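Local atomic coordinates of mannan endo-1,4-beta-mannosidase (Bacillus subtilis, PDB entry 3CBW), a protein that catalyses the endo-hydrolysis of beta-1,4-mannosidic linkages in mannan, galactomannan and glucomannan, and takes part in glucomannan degradation. Residues V41-F46 with A321-S326; M56-R61 with A71-D76; K136-S141 with I197-Q202. The protein carries 3 engineered substitutions. All blocks are in the same frame, centred on the assembly; numbering follows the deposited sequence.

Contact 1 (V41-F46 with A321-S326)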
ATOM      1  N   VAL A  41      -7.263   6.937  13.073  1.00  8.40           N
ATOM      2  CA  VAL A  41      -7.249   6.462  11.690  1.00  8.68           C
ATOM      3  C   VAL A  41      -6.522   7.499  10.854  1.00  8.14           C
ATOM      4  O   VAL A  41      -7.016   8.622  10.697  1.00  8.92           O
ATOM      5  CB  VAL A  41      -8.676   6.257  11.107  1.00  8.55           C
ATOM      6  CG1 VAL A  41      -8.593   5.705   9.689  1.00  9.41           C
ATOM      7  CG2 VAL A  41      -9.502   5.326  11.963  1.00  9.36           C
ATOM      8  N   LEU A  42      -5.348   7.148  10.333  1.00  7.95           N
ATOM      9  CA  LEU A  42      -4.632   8.075   9.468  1.00  8.35           C
ATOM     10  C   LEU A  42      -5.361   8.259   8.144  1.00  8.31           C
ATOM     11  O   LEU A  42      -5.771   7.287   7.518  1.00  8.36           O
ATOM     12  CB  LEU A  42      -3.208   7.596   9.185  1.00  8.36           C
ATOM     13  CG  LEU A  42      -2.131   8.017  10.182  1.00  8.78           C
ATOM     14  CD1 LEU A  42      -2.371   7.383  11.536  1.00  9.74           C
ATOM     15  CD2 LEU A  42      -0.759   7.634   9.671  1.00  9.64           C
ATOM     16  N   SER A  43      -5.499   9.503   7.707  1.00  8.12           N
ATOM     17  CA  SER A  43      -5.941   9.778   6.347  1.00  7.81           C
ATOM     18  C   SER A  43      -4.806   9.514   5.362  1.00  7.39           C
ATOM     19  O   SER A  43      -3.627   9.483   5.731  1.00  8.31           O
ATOM     20  CB  SER A  43      -6.423  11.216   6.247  1.00  8.22           C
ATOM     21  OG  SER A  43      -5.366  12.085   6.607  1.00  8.94           O
ATOM     22  N   GLY A  44      -5.169   9.338   4.103  1.00  7.69           N
ATOM     23  CA  GLY A  44      -4.192   9.015   3.084  1.00  7.26           C
ATOM     24  C   GLY A  44      -4.737   9.311   1.722  1.00  7.37           C
ATOM     25  O   GLY A  44      -5.949   9.236   1.480  1.00  7.66           O
ATOM     26  N   ALA A  45      -3.819   9.624   0.817  1.00  7.41           N
ATOM     27  CA  ALA A  45      -4.168   9.847  -0.577  1.00  8.13           C
ATOM     28  C   ALA A  45      -3.057   9.379  -1.491  1.00  8.33           C
ATOM     29  O   ALA A  45      -1.884   9.518  -1.169  1.00  8.37           O
ATOM     30  CB  ALA A  45      -4.426  11.311  -0.831  1.00  8.68           C
ATOM     31  N   PHE A  46      -3.441   8.825  -2.635  1.00  8.37           N
ATOM     32  CA  PHE A  46      -2.513   8.479  -3.696  1.00  8.76           C
ATOM     33  C   PHE A  46      -2.140   9.737  -4.474  1.00  8.89           C
ATOM     34  O   PHE A  46      -3.010  10.477  -4.935  1.00  9.96           O
ATOM     35  CB  PHE A  46      -3.158   7.465  -4.628  1.00  9.10           C
ATOM     36  CG  PHE A  46      -2.265   6.997  -5.739  1.00  8.82           C
ATOM     37  CD1 PHE A  46      -1.005   6.451  -5.467  1.00  9.42           C
ATOM     38  CD2 PHE A  46      -2.685   7.071  -7.064  1.00  9.73           C
ATOM     39  CE1 PHE A  46      -0.184   5.982  -6.491  1.00 10.14           C
ATOM     40  CE2 PHE A  46      -1.871   6.596  -8.093  1.00  9.90           C
ATOM     41  CZ  PHE A  46      -0.623   6.053  -7.802  1.00 10.34           C
ATOM     42  N   ALA A 321     -16.243  16.230   6.278  1.00 16.44           N
ATOM     43  CA  ALA A 321     -16.646  15.362   7.384  1.00 16.31           C
ATOM     44  C   ALA A 321     -15.622  14.250   7.615  1.00 15.69           C
ATOM     45  O   ALA A 321     -15.326  13.909   8.763  1.00 16.65           O
ATOM     46  CB  ALA A 321     -18.028  14.789   7.146  1.00 16.85           C
ATOM     47  N   LEU A 322     -15.078  13.698   6.527  1.00 14.75           N
ATOM     48  CA  LEU A 322     -14.015  12.688   6.600  1.00 14.25           C
ATOM     49  C   LEU A 322     -12.770  13.246   7.290  1.00 13.67           C
ATOM     50  O   LEU A 322     -12.237  12.640   8.227  1.00 14.43           O
ATOM     51  CB  LEU A 322     -13.648  12.208   5.190  1.00 13.65           C
ATOM     52  CG  LEU A 322     -12.466  11.239   5.063  1.00 14.17           C
ATOM     53  CD1 LEU A 322     -12.826   9.875   5.670  1.00 15.53           C
ATOM     54  CD2 LEU A 322     -12.073  11.098   3.600  1.00 14.47           C
ATOM     55  N   TYR A 323     -12.319  14.410   6.843  1.00 12.87           N
ATOM     56  CA  TYR A 323     -11.068  14.973   7.325  1.00 12.53           C
ATOM     57  C   TYR A 323     -11.182  15.612   8.703  1.00 12.95           C
ATOM     58  O   TYR A 323     -10.192  15.703   9.423  1.00 13.14           O
ATOM     59  CB  TYR A 323     -10.445  15.899   6.267  1.00 12.24           C
ATOM     60  CG  TYR A 323      -9.561  15.123   5.329  1.00 10.71           C
ATOM     61  CD1 TYR A 323     -10.083  14.431   4.232  1.00 10.80           C
ATOM     62  CD2 TYR A 323      -8.192  15.042   5.573  1.00 11.12           C
ATOM     63  CE1 TYR A 323      -9.251  13.690   3.402  1.00 10.73           C
ATOM     64  CE2 TYR A 323      -7.362  14.307   4.762  1.00 10.48           C
ATOM     65  CZ  TYR A 323      -7.891  13.630   3.677  1.00 10.40           C
ATOM     66  OH  TYR A 323      -7.039  12.908   2.876  1.00 10.63           O
ATOM     67  N   HIS A 324     -12.394  16.016   9.085  1.00 13.32           N
ATOM     68  CA  HIS A 324     -12.599  16.657  10.383  1.00 14.13           C
ATOM     69  C   HIS A 324     -13.170  15.732  11.439  1.00 13.75           C
ATOM     70  O   HIS A 324     -13.346  16.148  12.583  1.00 14.09           O
ATOM     71  CB  HIS A 324     -13.459  17.917  10.243  1.00 14.98           C
ATOM     72  CG  HIS A 324     -12.787  18.997   9.458  1.00 18.39           C
ATOM     73  ND1 HIS A 324     -11.913  19.895  10.030  1.00 22.86           N
ATOM     74  CD2 HIS A 324     -12.828  19.298   8.139  1.00 21.22           C
ATOM     75  CE1 HIS A 324     -11.462  20.718   9.100  1.00 23.45           C
ATOM     76  NE2 HIS A 324     -12.008  20.382   7.945  1.00 22.87           N
ATOM     77  N   ASP A 325     -13.451  14.483  11.074  1.00 13.05           N
ATOM     78  CA  ASP A 325     -13.962  13.526  12.046  1.00 13.25           C
ATOM     79  C   ASP A 325     -12.969  13.399  13.196  1.00 13.09           C
ATOM     80  O   ASP A 325     -11.758  13.427  12.975  1.00 12.41           O
ATOM     81  CB  ASP A 325     -14.187  12.163  11.404  1.00 13.48           C
ATOM     82  CG  ASP A 325     -15.024  11.258  12.276  1.00 13.94           C
ATOM     83  OD1 ASP A 325     -14.464  10.661  13.218  1.00 15.33           O
ATOM     84  OD2 ASP A 325     -16.261  11.179  12.059  1.00 15.76           O
ATOM     85  N   SER A 326     -13.469  13.255  14.419  1.00 13.08           N
ATOM     86  CA  SER A 326     -12.586  13.137  15.585  1.00 13.12           C
ATOM     87  C   SER A 326     -11.628  11.941  15.467  1.00 12.05           C
ATOM     88  O   SER A 326     -10.551  11.955  16.043  1.00 11.64           O
ATOM     89  CB  SER A 326     -13.382  13.049  16.882  1.00 14.44           C
ATOM     90  OG  SER A 326     -14.161  11.883  16.895  1.00 17.48           O
TER
HETATM   91  O   HOH W   1      -7.776  11.270   0.869  1.00 10.88           O
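Direct contact between Ser43 and Tyr323 is van der Waals in kind: Ser43 OG approaches Tyr323 CE2 obliquely at 3.5 Å, and Ser43 CB lies 3.6 Å from the same carbon and 3.8 Å from Tyr323 OH. The polar link is through water. One water donates to Gly44 O at 2.8 Å and also bonds to Tyr323 OH at 2.7 Å, lying in the ring plane beyond the phenol edge; it spans the 4.1 Å between Gly44 O and Tyr323 OH. In the TIM barrel of this family 26 glycosidase, helix 319-324 follows the last barrel strand, 301-306, and its Tyr323 side chain reaches across to the first, 41-49. Hydrogen bonds outside the pair set the serine: with chi1 at 59° OG sits between the backbone N and the carbonyl carbon, donating to Asn330 OD1 and accepting from Ala71 N. Asn330 ND2 in turn bonds to Tyr323 O. A leucine in place of Tyr323 would probably leave the water without its phenol partner and open a gap beside Ser43 CB. Apolar neighbours of the ring include Ile62 on helix 57-66 and Pro70, while Phe46, farther along the strand, stacks on Trp307, a substrate-binding residue by similarity.

Contact 2 (M56-R61 with A71-D76)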
ATOM      1  N   MET A  56       2.248  16.945  -6.027  1.00 13.47           N
ATOM      2  CA  MET A  56       1.637  17.348  -4.770  1.00 12.97           C
ATOM      3  C   MET A  56       0.223  17.873  -4.952  1.00 12.55           C
ATOM      4  O   MET A  56      -0.414  18.249  -3.974  1.00 12.51           O
ATOM      5  CB  MET A  56       2.520  18.378  -4.065  1.00 12.52           C
ATOM      6  CG  MET A  56       3.914  17.831  -3.716  1.00 12.95           C
ATOM      7  SD  MET A  56       3.938  16.197  -2.866  1.00 11.08           S
ATOM      8  CE  MET A  56       3.004  16.608  -1.414  1.00 14.19           C
ATOM      9  N   ALA A  57      -0.280  17.853  -6.192  1.00 13.18           N
ATOM     10  CA  ALA A  57      -1.599  18.413  -6.487  1.00 13.68           C
ATOM     11  C   ALA A  57      -2.717  17.763  -5.679  1.00 13.60           C
ATOM     12  O   ALA A  57      -3.601  18.443  -5.167  1.00 13.91           O
ATOM     13  CB  ALA A  57      -1.917  18.335  -7.991  1.00 14.48           C
ATOM     14  N   GLU A  58      -2.679  16.436  -5.566  1.00 13.80           N
ATOM     15  CA  GLU A  58      -3.692  15.727  -4.790  1.00 13.56           C
ATOM     16  C   GLU A  58      -3.710  16.166  -3.316  1.00 13.10           C
ATOM     17  O   GLU A  58      -4.766  16.481  -2.788  1.00 12.80           O
ATOM     18  CB  GLU A  58      -3.529  14.202  -4.942  1.00 14.01           C
ATOM     19  CG  GLU A  58      -4.528  13.363  -4.134  1.00 13.53           C
ATOM     20  CD  GLU A  58      -5.985  13.559  -4.554  1.00 13.49           C
ATOM     21  OE1 GLU A  58      -6.256  14.071  -5.669  1.00 14.96           O
ATOM     22  OE2 GLU A  58      -6.879  13.175  -3.770  1.00 14.46           O
ATOM     23  N   ALA A  59      -2.546  16.218  -2.672  1.00 13.10           N
ATOM     24  CA  ALA A  59      -2.465  16.718  -1.297  1.00 13.22           C
ATOM     25  C   ALA A  59      -2.960  18.157  -1.196  1.00 13.37           C
ATOM     26  O   ALA A  59      -3.691  18.503  -0.275  1.00 13.29           O
ATOM     27  CB  ALA A  59      -1.043  16.614  -0.772  1.00 13.45           C
ATOM     28  N   ASP A  60      -2.569  18.986  -2.165  1.00 14.10           N
ATOM     29  CA  ASP A  60      -2.919  20.401  -2.131  1.00 15.19           C
ATOM     30  C   ASP A  60      -4.423  20.637  -2.327  1.00 15.60           C
ATOM     31  O   ASP A  60      -4.997  21.514  -1.676  1.00 15.36           O
ATOM     32  CB  ASP A  60      -2.074  21.194  -3.140  1.00 15.66           C
ATOM     33  CG  ASP A  60      -0.592  21.248  -2.761  1.00 17.33           C
ATOM     34  OD1 ASP A  60      -0.261  21.038  -1.572  1.00 19.23           O
ATOM     35  OD2 ASP A  60       0.250  21.517  -3.646  1.00 19.25           O
ATOM     36  N   ARG A  61      -5.052  19.833  -3.192  1.00 16.15           N
ATOM     37  CA  ARG A  61      -6.507  19.885  -3.431  1.00 16.98           C
ATOM     38  C   ARG A  61      -7.290  19.474  -2.196  1.00 16.08           C
ATOM     39  O   ARG A  61      -8.330  20.050  -1.901  1.00 16.04           O
ATOM     40  CB  ARG A  61      -6.930  18.963  -4.584  1.00 18.44           C
ATOM     41  CG  ARG A  61      -6.779  19.521  -5.981  1.00 21.17           C
ATOM     42  CD  ARG A  61      -7.690  18.785  -6.978  1.00 24.34           C
ATOM     43  NE  ARG A  61      -7.789  17.338  -6.745  1.00 26.61           N
ATOM     44  CZ  ARG A  61      -8.511  16.503  -7.493  1.00 28.46           C
ATOM     45  NH1 ARG A  61      -9.199  16.953  -8.536  1.00 28.50           N
ATOM     46  NH2 ARG A  61      -8.539  15.207  -7.211  1.00 29.08           N
ATOM     47  N   ALA A  71      -2.473  12.297   6.090  1.00  8.74           N
ATOM     48  CA  ALA A  71      -1.313  11.834   6.846  1.00  8.49           C
ATOM     49  C   ALA A  71      -0.356  11.000   5.989  1.00  8.51           C
ATOM     50  O   ALA A  71       0.868  11.127   6.116  1.00  8.99           O
ATOM     51  CB  ALA A  71      -1.739  11.071   8.088  1.00  8.80           C
ATOM     52  N   ILE A  72      -0.912  10.154   5.122  1.00  8.09           N
ATOM     53  CA  ILE A  72      -0.133   9.288   4.255  1.00  7.93           C
ATOM     54  C   ILE A  72      -0.232   9.763   2.810  1.00  7.82           C
ATOM     55  O   ILE A  72      -1.319  10.119   2.336  1.00  7.96           O
ATOM     56  CB  ILE A  72      -0.646   7.841   4.363  1.00  7.79           C
ATOM     57  CG1 ILE A  72      -0.420   7.325   5.787  1.00  8.59           C
ATOM     58  CG2 ILE A  72       0.032   6.932   3.317  1.00  8.46           C
ATOM     59  CD1 ILE A  72      -1.197   6.073   6.105  1.00 10.47           C
ATOM     60  N   TYR A  73       0.909   9.804   2.118  1.00  7.70           N
ATOM     61  CA  TYR A  73       0.910  10.182   0.706  1.00  8.13           C
ATOM     62  C   TYR A  73       1.580   9.087  -0.093  1.00  7.31           C
ATOM     63  O   TYR A  73       2.686   8.650   0.239  1.00  7.93           O
ATOM     64  CB  TYR A  73       1.589  11.525   0.486  1.00  9.46           C
ATOM     65  CG  TYR A  73       1.066  12.272  -0.718  1.00  9.60           C
ATOM     66  CD1 TYR A  73      -0.282  12.596  -0.830  1.00 10.79           C
ATOM     67  CD2 TYR A  73       1.927  12.698  -1.733  1.00 10.49           C
ATOM     68  CE1 TYR A  73      -0.769  13.302  -1.933  1.00 11.04           C
ATOM     69  CE2 TYR A  73       1.443  13.415  -2.840  1.00 11.49           C
ATOM     70  CZ  TYR A  73       0.102  13.722  -2.918  1.00 10.72           C
ATOM     71  OH  TYR A  73      -0.399  14.447  -3.983  1.00 12.05           O
ATOM     72  N   GLY A  74       0.885   8.629  -1.135  1.00  7.77           N
ATOM     73  CA  GLY A  74       1.350   7.499  -1.907  1.00  7.58           C
ATOM     74  C   GLY A  74       1.968   7.853  -3.238  1.00  8.10           C
ATOM     75  O   GLY A  74       1.540   8.805  -3.905  1.00  8.21           O
ATOM     76  N   CYS A  75       2.962   7.057  -3.635  1.00  8.45           N
ATOM     77  CA  CYS A  75       3.510   7.101  -4.994  1.00  9.12           C
ATOM     78  C   CYS A  75       3.618   5.682  -5.513  1.00  8.78           C
ATOM     79  O   CYS A  75       3.781   4.742  -4.738  1.00  9.55           O
ATOM     80  CB  CYS A  75       4.897   7.767  -5.009  1.00  9.99           C
ATOM     81  SG  CYS A  75       5.906   7.569  -6.579  1.00  9.93           S
ATOM     82  N   ASP A  76       3.535   5.520  -6.828  1.00  8.25           N
ATOM     83  CA  ASP A  76       3.783   4.215  -7.433  1.00  8.50           C
ATOM     84  C   ASP A  76       4.935   4.384  -8.408  1.00  8.22           C
ATOM     85  O   ASP A  76       4.894   5.214  -9.309  1.00  8.78           O
ATOM     86  CB  ASP A  76       2.504   3.698  -8.096  1.00  8.64           C
ATOM     87  CG  ASP A  76       2.587   2.237  -8.490  1.00  8.80           C
ATOM     88  OD1 ASP A  76       3.496   1.858  -9.262  1.00  8.72           O
ATOM     89  OD2 ASP A  76       1.696   1.475  -8.042  1.00  8.75           O
TER
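The Tyr73 ring is met by Glu58 CB at its edge, near the ring plane, while Met56 and Ala59 both lie on one side of that plane. The contact belongs to a beta-alpha-beta unit of the TIM barrel, in which helix 57-66 returns the chain from strand 41-49 to strand 72-79; the helix 57-61 and strand 72-76 axes run antiparallel at 154°. Met56 SD approaches obliquely, 4.8 Å from the centroid and 54° off the normal, a Met-aromatic contact centred on Tyr73 CE2; Ala59 CB packs on Tyr73 CE1 at 3.5 Å. Tyr102 of helix 96-104 adds a second ring, nearly parallel to the first. The phenol crosses the layer between helix and strand and ends at the first helical turn, where Tyr73 OH accepts from Ala59 N at 3.1 Å and is also bonded to Ser55 O, so the buried hydroxyl has two backbone partners. Glu58 CB touches Tyr73 OH at 3.3 Å, but a bend at chi2 (63°) carries the carboxylate away to Ser312, near Asn308, a substrate-binding residue by similarity. Its other oxygen, Glu58 OE1, takes Arg61 NH2 on the syn lone pair at 3.0 Å, in a salt bridge tilted from the guanidinium plane.

Contact 3 (K136-S141 with I197-Q202). Engineered in segment 136-141: Lys136 (natural residue Asn), Ser141 (natural residue Ala).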
ATOM      1  N   LYS A 136       8.906 -19.661 -14.002  1.00 12.59           N
ATOM      2  CA  LYS A 136      10.123 -19.118 -14.606  1.00 13.53           C
ATOM      3  C   LYS A 136      10.515 -17.783 -13.978  1.00 12.93           C
ATOM      4  O   LYS A 136      11.696 -17.525 -13.741  1.00 12.47           O
ATOM      5  CB  LYS A 136       9.964 -18.964 -16.113  1.00 14.07           C
ATOM      6  CG  LYS A 136       9.846 -20.297 -16.842  1.00 16.01           C
ATOM      7  CD  LYS A 136       9.674 -20.102 -18.340  1.00 19.18           C
ATOM      8  CE  LYS A 136       9.683 -21.435 -19.085  1.00 22.20           C
ATOM      9  NZ  LYS A 136       9.577 -21.212 -20.548  1.00 25.21           N
ATOM     10  N   ILE A 137       9.523 -16.937 -13.704  1.00 12.20           N
ATOM     11  CA  ILE A 137       9.756 -15.637 -13.074  1.00 12.30           C
ATOM     12  C   ILE A 137      10.443 -15.787 -11.713  1.00 12.24           C
ATOM     13  O   ILE A 137      11.264 -14.955 -11.331  1.00 12.03           O
ATOM     14  CB  ILE A 137       8.421 -14.850 -12.944  1.00 11.74           C
ATOM     15  CG1 ILE A 137       7.893 -14.491 -14.344  1.00 11.77           C
ATOM     16  CG2 ILE A 137       8.588 -13.613 -12.026  1.00 12.19           C
ATOM     17  CD1 ILE A 137       6.480 -13.884 -14.374  1.00 12.10           C
ATOM     18  N   LEU A 138      10.116 -16.858 -10.996  1.00 12.98           N
ATOM     19  CA  LEU A 138      10.666 -17.121  -9.665  1.00 14.12           C
ATOM     20  C   LEU A 138      12.104 -17.601  -9.695  1.00 15.07           C
ATOM     21  O   LEU A 138      12.799 -17.556  -8.677  1.00 15.92           O
ATOM     22  CB  LEU A 138       9.800 -18.143  -8.932  1.00 14.36           C
ATOM     23  CG  LEU A 138       8.423 -17.613  -8.544  1.00 14.49           C
ATOM     24  CD1 LEU A 138       7.539 -18.745  -8.092  1.00 16.69           C
ATOM     25  CD2 LEU A 138       8.562 -16.583  -7.437  1.00 15.43           C
ATOM     26  N   ASP A 139      12.542 -18.047 -10.866  1.00 15.46           N
ATOM     27  CA  ASP A 139      13.839 -18.674 -11.052  1.00 16.37           C
ATOM     28  C   ASP A 139      14.789 -17.620 -11.593  1.00 16.25           C
ATOM     29  O   ASP A 139      14.688 -17.225 -12.750  1.00 15.48           O
ATOM     30  CB  ASP A 139      13.677 -19.852 -12.021  1.00 16.89           C
ATOM     31  CG  ASP A 139      14.983 -20.561 -12.348  1.00 18.57           C
ATOM     32  OD1 ASP A 139      16.075 -20.072 -11.979  1.00 18.30           O
ATOM     33  OD2 ASP A 139      14.892 -21.614 -13.010  1.00 20.02           O
ATOM     34  N   SER A 140      15.712 -17.171 -10.742  1.00 16.73           N
ATOM     35  CA  SER A 140      16.639 -16.088 -11.084  1.00 17.17           C
ATOM     36  C   SER A 140      17.542 -16.392 -12.286  1.00 17.51           C
ATOM     37  O   SER A 140      18.154 -15.485 -12.850  1.00 18.30           O
ATOM     38  CB  SER A 140      17.488 -15.701  -9.866  1.00 17.39           C
ATOM     39  OG  SER A 140      16.692 -15.047  -8.888  1.00 18.57           O
ATOM     40  N   SER A 141      17.601 -17.661 -12.681  1.00 17.85           N
ATOM     41  CA  SER A 141      18.435 -18.091 -13.804  1.00 17.89           C
ATOM     42  C   SER A 141      17.763 -17.994 -15.185  1.00 17.30           C
ATOM     43  O   SER A 141      18.421 -18.205 -16.200  1.00 17.70           O
ATOM     44  CB  SER A 141      18.958 -19.516 -13.565  1.00 18.61           C
ATOM     45  OG  SER A 141      17.948 -20.487 -13.790  1.00 19.66           O
ATOM     46  N   ILE A 197      -1.645 -19.893  -5.717  1.00 10.17           N
ATOM     47  CA  ILE A 197      -1.546 -19.385  -4.354  1.00 10.77           C
ATOM     48  C   ILE A 197      -0.130 -19.639  -3.808  1.00 10.84           C
ATOM     49  O   ILE A 197       0.489 -18.737  -3.227  1.00 10.63           O
ATOM     50  CB  ILE A 197      -2.646 -20.016  -3.463  1.00 10.74           C
ATOM     51  CG1 ILE A 197      -4.019 -19.461  -3.856  1.00 11.62           C
ATOM     52  CG2 ILE A 197      -2.355 -19.816  -1.968  1.00 11.97           C
ATOM     53  CD1 ILE A 197      -5.199 -20.290  -3.369  1.00 13.75           C
ATOM     54  N   SER A 198       0.397 -20.848  -4.021  1.00 11.16           N
ATOM     55  CA  SER A 198       1.748 -21.181  -3.571  1.00 11.73           C
ATOM     56  C   SER A 198       2.803 -20.314  -4.255  1.00 11.07           C
ATOM     57  O   SER A 198       3.733 -19.796  -3.610  1.00 11.17           O
ATOM     58  CB  SER A 198       2.042 -22.654  -3.839  1.00 12.73           C
ATOM     59  OG  SER A 198       3.371 -22.948  -3.458  1.00 15.35           O
ATOM     60  N   LEU A 199       2.664 -20.160  -5.569  1.00 10.55           N
ATOM     61  CA  LEU A 199       3.608 -19.359  -6.336  1.00 10.20           C
ATOM     62  C   LEU A 199       3.578 -17.883  -5.928  1.00  9.70           C
ATOM     63  O   LEU A 199       4.627 -17.229  -5.876  1.00  9.59           O
ATOM     64  CB  LEU A 199       3.358 -19.515  -7.838  1.00 10.66           C
ATOM     65  CG  LEU A 199       3.573 -20.925  -8.410  1.00 12.08           C
ATOM     66  CD1 LEU A 199       3.083 -20.980  -9.863  1.00 13.81           C
ATOM     67  CD2 LEU A 199       5.035 -21.371  -8.315  1.00 14.65           C
ATOM     68  N   TYR A 200       2.387 -17.360  -5.648  1.00  9.40           N
ATOM     69  CA  TYR A 200       2.288 -15.996  -5.170  1.00  9.40           C
ATOM     70  C   TYR A 200       3.094 -15.816  -3.880  1.00  9.49           C
ATOM     71  O   TYR A 200       3.853 -14.842  -3.732  1.00  8.87           O
ATOM     72  CB  TYR A 200       0.836 -15.575  -4.920  1.00  9.28           C
ATOM     73  CG  TYR A 200       0.813 -14.204  -4.278  1.00  8.61           C
ATOM     74  CD1 TYR A 200       0.864 -13.060  -5.065  1.00  8.60           C
ATOM     75  CD2 TYR A 200       0.826 -14.054  -2.886  1.00  8.22           C
ATOM     76  CE1 TYR A 200       0.904 -11.789  -4.492  1.00  8.11           C
ATOM     77  CE2 TYR A 200       0.868 -12.799  -2.313  1.00  8.39           C
ATOM     78  CZ  TYR A 200       0.908 -11.671  -3.119  1.00  8.05           C
ATOM     79  OH  TYR A 200       0.935 -10.433  -2.523  1.00  8.69           O
ATOM     80  N   LYS A 201       2.903 -16.727  -2.931  1.00  9.45           N
ATOM     81  CA  LYS A 201       3.623 -16.631  -1.668  1.00  9.91           C
ATOM     82  C   LYS A 201       5.123 -16.647  -1.911  1.00 10.08           C
ATOM     83  O   LYS A 201       5.857 -15.883  -1.282  1.00 10.08           O
ATOM     84  CB  LYS A 201       3.206 -17.729  -0.695  1.00 10.76           C
ATOM     85  CG  LYS A 201       1.781 -17.609  -0.208  1.00 12.08           C
ATOM     86  CD  LYS A 201       1.457 -18.784   0.674  1.00 15.61           C
ATOM     87  CE  LYS A 201      -0.014 -18.929   0.894  1.00 18.33           C
ATOM     88  NZ  LYS A 201      -0.297 -20.277   1.444  1.00 19.39           N
ATOM     89  N   GLN A 202       5.576 -17.499  -2.828  1.00 10.03           N
ATOM     90  CA  GLN A 202       6.988 -17.547  -3.197  1.00 10.15           C
ATOM     91  C   GLN A 202       7.465 -16.223  -3.775  1.00  9.69           C
ATOM     92  O   GLN A 202       8.557 -15.759  -3.448  1.00  9.92           O
ATOM     93  CB  GLN A 202       7.226 -18.683  -4.179  1.00 10.58           C
ATOM     94  CG  GLN A 202       7.047 -20.049  -3.553  1.00 12.66           C
ATOM     95  CD  GLN A 202       7.137 -21.167  -4.571  1.00 16.27           C
ATOM     96  OE1 GLN A 202       8.115 -21.269  -5.301  1.00 17.42           O
ATOM     97  NE2 GLN A 202       6.104 -22.003  -4.635  1.00 17.75           N
TER
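Leu138 alone carries segment 136-141 onto helix 194-214, touching Leu199 and Gln202. In this TIM-barrel enzyme helix 131-138 is a short helix in the connection after strand 108-114, ahead of the long helix 143-163; helix 194-214 follows strand 169-172, the parallel neighbour of 108-114. The contact packs helix 131-138 on helix 194-214, away from the annotated sites. At the start of the segment Lys136, an engineered residue, contributes its carbonyl: Lys136 O accepts from Asp139 N at 3.0 Å and from Thr142 OG1. Ile137 packs elsewhere, against Pro118, Ile129 and Leu148. Leu138 follows, its CG anti to the carbonyl carbon (chi1 -69°), which sends both methyl groups to the facing helix. Leu138 CD1 meets Leu199 CD2 at 3.6 Å, methyl against methyl, and lies 3.9 Å from Gln202 CB; Leu138 CD2 rests on the backbone of the same glutamine, 3.8 Å from Gln202 C. The leucine and glutamine side chains cross at about a right angle. The amide is turned by its own helix: Gln202 NE2 donates to Ser198 OG at 3.1 Å, almost within the amide plane, which leaves Gln202 OE1 turned to Leu138 CD1. Asp139 begins an Asx turn, in which Asp139 OD1 accepts from Ser141 N at 2.9 Å, met from above the carboxylate plane. Ser140 OG bonds to Lys206 and Asn149; Lys206 NZ also donates to Leu138 O, a second tie from this turn to helix 194-214. Ser141, engineered like Lys136, adds its hydroxyl to the grip from the same face of the carboxylate: Ser141 OG donates to Asp139 OD1 at 2.6 Å, on the syn side and 32° out of plane.

Overall arrangement
From the N terminus, strand 41-49 opens contact 1, which closes only at helix 319-324, after all eight barrel strands have been traced. Contacts 2 and 3 both nest inside that loop. Contact 2 comes first and is short, only nine residues lying between its segments; it closes before contact 3 opens at helix 131-138 and closes on helix 194-214, so these two stand in series. Contacts 1 and 2 touch through the parallel neighbours 41-49 and 72-79, where Ser43 O lies 2.9 Å from Ile72 N, a probable hydrogen bond. Contact 3 lies on the opposite side of the chain's centre from both, centre to centre about 37 Å from contact 1 and 33 Å from contact 2.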